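Local coordinates for penicillin-binding protein 1A (Mycobacterium tuberculosis, PDB 5CXW) that builds the mycobacterial cell wall by polymerising glycan strands and cross-linking their peptides, here represented by its penicillin-sensitive transpeptidase domain with penicillin V bound, at residues 57-70 with 314-328. Residues are numbered along the deposited sequence; the frame is centred on the assembly and turned at random.
Sequences DPDMRAAVVSIDPH and SLSTAVWVGTVKGDE
Arg-61 pairs with Gly-322 near one end of two long antiparallel strands, 60-67 and 315-323, and its side chain reaches from the Trp-320 ring to Val-324, just past strand 315-323. Its CB rests 3.9 Å from Trp-320 CZ3, at the six-membered ring of the indole. CG, set beside the backbone N (chi1 -63°), lies 3.8 Å from Val-324 CA. A bend at chi2 (-76°) then lays the chain alongside Val-324, whose CB sits over one face of the guanidinium, 3.8 Å from Arg-61 CZ. At the tip, NH1 donates in the guanidinium plane to Pro-58 O (2.8 Å) and, from above the carbonyl plane, to Met-60 O (2.9 Å), which fixes the group's rotation and ties it to the turn 57-60. Gly-322 N lies over one face of the Trp-320 indole, toward its rim, an approach the missing side chain permits; Trp-320 NE1 hydrogen-bonds to Asp-305 OD2 on strand 303-312. Farther along, Ser-66 OG and Thr-317 OG1 share a hydrogen bond of 2.8 Å on the face covered by helix 343-356. Paired backbone bonds thus hold the buried middle of two neighbouring inner strands of the transpeptidase domain's five-stranded sheet, while a cation fastened to carbonyls finishes the partly exposed end.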
ATOM      1  N   ASP A  57      12.590 -12.077 -16.181  1.00 28.87           N
ATOM      2  CA  ASP A  57      12.213 -11.529 -17.476  1.00 29.87           C
ATOM      3  C   ASP A  57      12.654 -10.071 -17.509  1.00 29.76           C
ATOM      4  O   ASP A  57      12.389  -9.305 -16.551  1.00 28.10           O
ATOM      5  CB  ASP A  57      10.691 -11.656 -17.664  1.00 29.75           C
ATOM      6  CG  ASP A  57      10.234 -11.359 -19.087  1.00 32.37           C
ATOM      7  OD1 ASP A  57      10.641 -10.329 -19.674  1.00 33.16           O
ATOM      8  OD2 ASP A  57       9.485 -12.205 -19.631  1.00 33.93           O
ATOM      9  N   PRO A  58      13.360  -9.658 -18.571  1.00 30.74           N
ATOM     10  CA  PRO A  58      13.742  -8.247 -18.600  1.00 30.37           C
ATOM     11  C   PRO A  58      12.585  -7.234 -18.687  1.00 28.64           C
ATOM     12  O   PRO A  58      12.803  -6.096 -18.394  1.00 27.49           O
ATOM     13  CB  PRO A  58      14.670  -8.143 -19.801  1.00 32.60           C
ATOM     14  CG  PRO A  58      14.392  -9.347 -20.635  1.00 33.77           C
ATOM     15  CD  PRO A  58      13.942 -10.422 -19.695  1.00 32.83           C
ATOM     16  N   ASP A  59      11.373  -7.680 -19.028  1.00 27.61           N
ATOM     17  CA  ASP A  59      10.155  -6.865 -18.979  1.00 26.56           C
ATOM     18  C   ASP A  59       9.544  -6.716 -17.561  1.00 23.97           C
ATOM     19  O   ASP A  59       8.636  -5.909 -17.351  1.00 22.20           O
ATOM     20  CB  ASP A  59       9.078  -7.495 -19.907  1.00 28.12           C
ATOM     21  CG  ASP A  59       9.451  -7.464 -21.385  1.00 31.04           C
ATOM     22  OD1 ASP A  59      10.289  -6.639 -21.779  1.00 33.15           O
ATOM     23  OD2 ASP A  59       8.908  -8.300 -22.153  1.00 34.62           O
ATOM     24  N   MET A  60      10.030  -7.489 -16.599  1.00 22.84           N
ATOM     25  CA  MET A  60       9.534  -7.358 -15.228  1.00 21.74           C
ATOM     26  C   MET A  60       9.932  -6.018 -14.649  1.00 20.73           C
ATOM     27  O   MET A  60      11.048  -5.498 -14.896  1.00 20.65           O
ATOM     28  CB  MET A  60      10.103  -8.471 -14.358  1.00 22.16           C
ATOM     29  CG  MET A  60       9.417  -8.583 -13.022  1.00 21.62           C
ATOM     30  SD  MET A  60       9.829 -10.065 -12.131  1.00 22.70           S
ATOM     31  CE  MET A  60       9.232 -11.335 -13.269  1.00 23.20           C
ATOM     32  N   ARG A  61       9.026  -5.445 -13.866  1.00 19.22           N
ATOM     33  CA  ARG A  61       9.257  -4.158 -13.209  1.00 19.08           C
ATOM     34  C   ARG A  61       8.852  -4.259 -11.755  1.00 17.66           C
ATOM     35  O   ARG A  61       8.033  -5.120 -11.366  1.00 16.94           O
ATOM     36  CB  ARG A  61       8.457  -3.064 -13.897  1.00 19.64           C
ATOM     37  CG  ARG A  61       8.855  -2.824 -15.371  1.00 21.17           C
ATOM     38  CD  ARG A  61      10.157  -2.062 -15.429  1.00 22.43           C
ATOM     39  NE  ARG A  61      10.520  -1.777 -16.822  1.00 24.16           N
ATOM     40  CZ  ARG A  61      11.105  -2.621 -17.651  1.00 25.29           C
ATOM     41  NH1 ARG A  61      11.415  -3.889 -17.281  1.00 25.87           N
ATOM     42  NH2 ARG A  61      11.368  -2.215 -18.892  1.00 26.33           N
ATOM     43  N   ALA A  62       9.423  -3.377 -10.940  1.00 17.42           N
ATOM     44  CA  ALA A  62       9.003  -3.245  -9.530  1.00 16.56           C
ATOM     45  C   ALA A  62       8.900  -1.789  -9.126  1.00 15.90           C
ATOM     46  O   ALA A  62       9.507  -0.909  -9.754  1.00 17.39           O
ATOM     47  CB  ALA A  62       9.976  -3.980  -8.595  1.00 16.80           C
ATOM     48  N   ALA A  63       8.133  -1.518  -8.089  1.00 14.42           N
ATOM     49  CA  ALA A  63       8.116  -0.218  -7.456  1.00 13.99           C
ATOM     50  C   ALA A  63       8.021  -0.384  -5.945  1.00 13.28           C
ATOM     51  O   ALA A  63       7.313  -1.305  -5.473  1.00 12.65           O
ATOM     52  CB  ALA A  63       6.952   0.597  -7.974  1.00 13.95           C
ATOM     53  N   VAL A  64       8.737   0.480  -5.204  1.00 13.12           N
ATOM     54  CA  VAL A  64       8.782   0.436  -3.741  1.00 12.88           C
ATOM     55  C   VAL A  64       8.678   1.854  -3.201  1.00 12.67           C
ATOM     56  O   VAL A  64       9.396   2.754  -3.640  1.00 12.94           O
ATOM     57  CB  VAL A  64      10.116  -0.125  -3.234  1.00 13.27           C
ATOM     58  CG1 VAL A  64      10.113  -0.281  -1.721  1.00 13.30           C
ATOM     59  CG2 VAL A  64      10.450  -1.468  -3.873  1.00 13.79           C
ATOM     60  N   VAL A  65       7.768   2.084  -2.279  1.00 12.33           N
ATOM     61  CA  VAL A  65       7.687   3.360  -1.563  1.00 12.35           C
ATOM     62  C   VAL A  65       7.584   3.102  -0.069  1.00 12.42           C
ATOM     63  O   VAL A  65       6.764   2.276   0.357  1.00 11.68           O
ATOM     64  CB  VAL A  65       6.469   4.177  -2.022  1.00 12.53           C
ATOM     65  CG1 VAL A  65       6.443   5.528  -1.281  1.00 12.71           C
ATOM     66  CG2 VAL A  65       6.542   4.404  -3.508  1.00 12.88           C
ATOM     67  N   SER A  66       8.459   3.765   0.719  1.00 12.60           N
ATOM     68  CA  SER A  66       8.440   3.661   2.140  1.00 12.86           C
ATOM     69  C   SER A  66       8.182   5.046   2.728  1.00 12.90           C
ATOM     70  O   SER A  66       8.908   6.029   2.341  1.00 13.50           O
ATOM     71  CB  SER A  66       9.793   3.179   2.652  1.00 13.46           C
ATOM     72  OG  SER A  66      10.118   1.880   2.148  1.00 14.66           O
ATOM     73  N   ILE A  67       7.208   5.122   3.632  1.00 12.50           N
ATOM     74  CA  ILE A  67       6.807   6.369   4.271  1.00 12.85           C
ATOM     75  C   ILE A  67       6.880   6.260   5.796  1.00 12.97           C
ATOM     76  O   ILE A  67       6.523   5.221   6.389  1.00 12.91           O
ATOM     77  CB  ILE A  67       5.375   6.707   3.834  1.00 13.05           C
ATOM     78  CG1 ILE A  67       5.439   7.215   2.366  1.00 13.81           C
ATOM     79  CG2 ILE A  67       4.757   7.811   4.693  1.00 13.01           C
ATOM     80  CD1 ILE A  67       4.122   7.378   1.700  1.00 14.65           C
ATOM     81  N   ASP A  68       7.382   7.322   6.423  1.00 13.21           N
ATOM     82  CA  ASP A  68       7.394   7.482   7.865  1.00 13.38           C
ATOM     83  C   ASP A  68       5.986   7.830   8.384  1.00 13.30           C
ATOM     84  O   ASP A  68       5.479   8.921   8.123  1.00 13.17           O
ATOM     85  CB  ASP A  68       8.387   8.577   8.223  1.00 14.05           C
ATOM     86  CG  ASP A  68       8.590   8.744   9.716  1.00 14.85           C
ATOM     87  OD1 ASP A  68       7.818   8.188  10.522  1.00 14.84           O
ATOM     88  OD2 ASP A  68       9.582   9.472  10.037  1.00 15.93           O
ATOM     89  N   PRO A  69       5.317   6.907   9.116  1.00 13.16           N
ATOM     90  CA  PRO A  69       3.997   7.230   9.612  1.00 13.30           C
ATOM     91  C   PRO A  69       3.913   8.404  10.584  1.00 14.29           C
ATOM     92  O   PRO A  69       2.817   8.967  10.821  1.00 14.01           O
ATOM     93  CB  PRO A  69       3.560   5.909  10.326  1.00 13.34           C
ATOM     94  CG  PRO A  69       4.382   4.835   9.650  1.00 12.96           C
ATOM     95  CD  PRO A  69       5.714   5.549   9.536  1.00 12.87           C
ATOM     96  N   HIS A  70       5.051   8.737  11.207  1.00 14.85           N
ATOM     97  CA  HIS A  70       5.057   9.873  12.133  1.00 16.60           C
ATOM     98  C   HIS A  70       4.794  11.222  11.463  1.00 16.07           C
ATOM     99  O   HIS A  70       4.414  12.204  12.135  1.00 16.28           O
ATOM    100  CB  HIS A  70       6.362   9.956  12.920  1.00 18.39           C
ATOM    101  CG  HIS A  70       6.752   8.681  13.600  1.00 20.96           C
ATOM    102  ND1 HIS A  70       8.072   8.305  13.772  1.00 24.57           N
ATOM    103  CD2 HIS A  70       6.025   7.748  14.224  1.00 22.86           C
ATOM    104  CE1 HIS A  70       8.120   7.152  14.413  1.00 24.00           C
ATOM    105  NE2 HIS A  70       6.889   6.794  14.703  1.00 23.91           N
ATOM    106  N   SER A 314       6.874   2.763  12.648  1.00 13.93           N
ATOM    107  CA  SER A 314       7.882   3.718  12.192  1.00 14.24           C
ATOM    108  C   SER A 314       8.168   3.672  10.679  1.00 13.69           C
ATOM    109  O   SER A 314       8.922   4.486  10.203  1.00 14.21           O
ATOM    110  CB  SER A 314       9.151   3.533  13.011  1.00 15.54           C
ATOM    111  OG  SER A 314       8.918   3.953  14.365  1.00 16.28           O
ATOM    112  N   LEU A 315       7.558   2.755   9.925  1.00 13.04           N
ATOM    113  CA  LEU A 315       7.793   2.663   8.500  1.00 12.56           C
ATOM    114  C   LEU A 315       6.722   1.854   7.815  1.00 11.65           C
ATOM    115  O   LEU A 315       6.380   0.771   8.245  1.00 10.85           O
ATOM    116  CB  LEU A 315       9.179   2.103   8.158  1.00 13.33           C
ATOM    117  CG  LEU A 315       9.650   2.438   6.744  1.00 13.75           C
ATOM    118  CD1 LEU A 315       9.935   3.931   6.577  1.00 14.03           C
ATOM    119  CD2 LEU A 315      10.942   1.656   6.531  1.00 14.62           C
ATOM    120  N   SER A 316       6.151   2.446   6.760  1.00 11.04           N
ATOM    121  CA  SER A 316       5.156   1.771   5.925  1.00 10.68           C
ATOM    122  C   SER A 316       5.664   1.636   4.538  1.00 10.84           C
ATOM    123  O   SER A 316       6.034   2.634   3.905  1.00 11.45           O
ATOM    124  CB  SER A 316       3.850   2.596   5.882  1.00 10.76           C
ATOM    125  OG  SER A 316       2.928   1.960   4.968  1.00 10.65           O
ATOM    126  N   THR A 317       5.729   0.401   4.045  1.00 10.76           N
ATOM    127  CA  THR A 317       6.312   0.137   2.737  1.00 10.89           C
ATOM    128  C   THR A 317       5.320  -0.648   1.845  1.00 10.54           C
ATOM    129  O   THR A 317       4.745  -1.673   2.258  1.00 10.22           O
ATOM    130  CB  THR A 317       7.638  -0.643   2.848  1.00 11.04           C
ATOM    131  OG1 THR A 317       8.586   0.124   3.622  1.00 11.45           O
ATOM    132  CG2 THR A 317       8.240  -0.900   1.444  1.00 11.23           C
ATOM    133  N   ALA A 318       5.128  -0.131   0.629  1.00 10.67           N
ATOM    134  CA  ALA A 318       4.351  -0.779  -0.386  1.00 10.44           C
ATOM    135  C   ALA A 318       5.291  -1.251  -1.522  1.00 10.74           C
ATOM    136  O   ALA A 318       6.160  -0.520  -1.966  1.00 11.61           O
ATOM    137  CB  ALA A 318       3.334   0.194  -0.979  1.00 10.39           C
ATOM    138  N   VAL A 319       5.050  -2.469  -1.995  1.00 10.84           N
ATOM    139  CA  VAL A 319       5.794  -3.038  -3.111  1.00 11.36           C
ATOM    140  C   VAL A 319       4.812  -3.629  -4.098  1.00 11.10           C
ATOM    141  O   VAL A 319       3.947  -4.429  -3.748  1.00 10.18           O
ATOM    142  CB  VAL A 319       6.702  -4.185  -2.677  1.00 11.66           C
ATOM    143  CG1 VAL A 319       7.470  -4.759  -3.863  1.00 12.44           C
ATOM    144  CG2 VAL A 319       7.684  -3.725  -1.543  1.00 11.96           C
ATOM    145  N   TRP A 320       5.070  -3.280  -5.359  1.00 11.41           N
ATOM    146  CA  TRP A 320       4.390  -3.833  -6.537  1.00 11.71           C
ATOM    147  C   TRP A 320       5.439  -4.474  -7.441  1.00 12.35           C
ATOM    148  O   TRP A 320       6.537  -3.963  -7.584  1.00 12.29           O
ATOM    149  CB  TRP A 320       3.661  -2.723  -7.276  1.00 11.72           C
ATOM    150  CG  TRP A 320       3.199  -3.086  -8.682  1.00 12.00           C
ATOM    151  CD1 TRP A 320       1.993  -3.662  -9.023  1.00 12.06           C
ATOM    152  CD2 TRP A 320       3.895  -2.873  -9.914  1.00 12.71           C
ATOM    153  NE1 TRP A 320       1.910  -3.803 -10.390  1.00 12.23           N
ATOM    154  CE2 TRP A 320       3.074  -3.353 -10.957  1.00 12.74           C
ATOM    155  CE3 TRP A 320       5.135  -2.317 -10.249  1.00 13.41           C
ATOM    156  CZ2 TRP A 320       3.433  -3.236 -12.310  1.00 13.77           C
ATOM    157  CZ3 TRP A 320       5.498  -2.236 -11.567  1.00 13.97           C
ATOM    158  CH2 TRP A 320       4.636  -2.696 -12.602  1.00 14.40           C
ATOM    159  N   VAL A 321       5.076  -5.629  -7.990  1.00 12.59           N
ATOM    160  CA  VAL A 321       5.792  -6.241  -9.086  1.00 13.56           C
ATOM    161  C   VAL A 321       4.808  -6.485 -10.220  1.00 13.89           C
ATOM    162  O   VAL A 321       3.675  -6.948 -10.017  1.00 13.59           O
ATOM    163  CB  VAL A 321       6.482  -7.549  -8.646  1.00 13.61           C
ATOM    164  CG1 VAL A 321       7.181  -8.209  -9.841  1.00 14.38           C
ATOM    165  CG2 VAL A 321       7.470  -7.306  -7.515  1.00 13.74           C
ATOM    166  N   GLY A 322       5.235  -6.219 -11.454  1.00 14.66           N
ATOM    167  CA  GLY A 322       4.410  -6.488 -12.647  1.00 15.34           C
ATOM    168  C   GLY A 322       5.296  -6.457 -13.872  1.00 16.69           C
ATOM    169  O   GLY A 322       6.525  -6.642 -13.755  1.00 16.45           O
ATOM    170  N   THR A 323       4.704  -6.203 -15.021  1.00 18.02           N
ATOM    171  CA  THR A 323       5.485  -6.085 -16.237  1.00 20.11           C
ATOM    172  C   THR A 323       5.342  -4.732 -16.867  1.00 21.68           C
ATOM    173  O   THR A 323       4.371  -3.999 -16.613  1.00 21.80           O
ATOM    174  CB  THR A 323       5.149  -7.166 -17.290  1.00 21.13           C
ATOM    175  OG1 THR A 323       3.885  -6.914 -17.936  1.00 21.37           O
ATOM    176  CG2 THR A 323       5.158  -8.564 -16.658  1.00 20.91           C
ATOM    177  N   VAL A 324       6.295  -4.396 -17.748  1.00 23.40           N
ATOM    178  CA  VAL A 324       6.349  -3.028 -18.231  1.00 25.41           C
ATOM    179  C   VAL A 324       5.101  -2.584 -19.027  1.00 26.99           C
ATOM    180  O   VAL A 324       4.682  -1.451 -18.899  1.00 27.87           O
ATOM    181  CB  VAL A 324       7.620  -2.776 -19.060  1.00 27.01           C
ATOM    182  CG1 VAL A 324       7.730  -3.760 -20.207  1.00 27.11           C
ATOM    183  CG2 VAL A 324       7.671  -1.336 -19.510  1.00 27.73           C
ATOM    184  N   LYS A 325       4.521  -3.457 -19.834  1.00 27.84           N
ATOM    185  CA  LYS A 325       3.264  -3.123 -20.555  1.00 29.80           C
ATOM    186  C   LYS A 325       2.004  -3.632 -19.882  1.00 28.80           C
ATOM    187  O   LYS A 325       0.926  -3.303 -20.319  1.00 29.63           O
ATOM    188  CB  LYS A 325       3.286  -3.622 -22.003  1.00 32.59           C
ATOM    189  CG  LYS A 325       4.091  -2.743 -22.935  1.00 35.94           C
ATOM    190  CD  LYS A 325       3.854  -3.133 -24.383  1.00 39.36           C
ATOM    191  CE  LYS A 325       4.428  -2.102 -25.329  1.00 42.85           C
ATOM    192  NZ  LYS A 325       4.541  -2.603 -26.730  1.00 45.25           N
ATOM    193  N   GLY A 326       2.129  -4.429 -18.829  1.00 27.26           N
ATOM    194  CA  GLY A 326       1.007  -4.868 -18.073  1.00 28.01           C
ATOM    195  C   GLY A 326       0.024  -5.727 -18.824  1.00 30.63           C
ATOM    196  O   GLY A 326      -1.152  -5.704 -18.485  1.00 31.48           O
ATOM    197  N   ASP A 327       0.533  -6.457 -19.806  1.00 31.90           N
ATOM    198  CA  ASP A 327      -0.256  -7.243 -20.765  1.00 35.96           C
ATOM    199  C   ASP A 327       0.294  -8.680 -20.930  1.00 36.06           C
ATOM    200  O   ASP A 327       0.179  -9.264 -22.005  1.00 38.90           O
ATOM    201  CB  ASP A 327      -0.149  -6.570 -22.147  1.00 38.06           C
ATOM    202  CG  ASP A 327       1.260  -6.609 -22.697  1.00 39.21           C
ATOM    203  OD1 ASP A 327       2.225  -6.969 -21.964  1.00 41.03           O
ATOM    204  OD2 ASP A 327       1.437  -6.277 -23.888  1.00 44.56           O
ATOM    205  N   GLU A 328       0.962  -9.219 -19.917  1.00 33.56           N
ATOM    206  CA  GLU A 328       1.474 -10.590 -20.016  1.00 32.70           C
ATOM    207  C   GLU A 328       1.396 -11.208 -18.607  1.00 28.64           C
ATOM    208  O   GLU A 328       1.682 -10.518 -17.623  1.00 27.53           O
ATOM    209  CB  GLU A 328       2.889 -10.627 -20.622  1.00 37.24           C
ATOM    210  CG  GLU A 328       4.099 -10.490 -19.695  1.00 40.69           C
ATOM    211  CD  GLU A 328       5.477 -10.706 -20.375  1.00 46.19           C
ATOM    212  OE1 GLU A 328       5.547 -10.772 -21.623  1.00 52.95           O
ATOM    213  OE2 GLU A 328       6.530 -10.816 -19.665  1.00 48.40           O
TER
HETATM  214  O   HOH W   1       6.658   4.924  16.744  1.00 20.04           O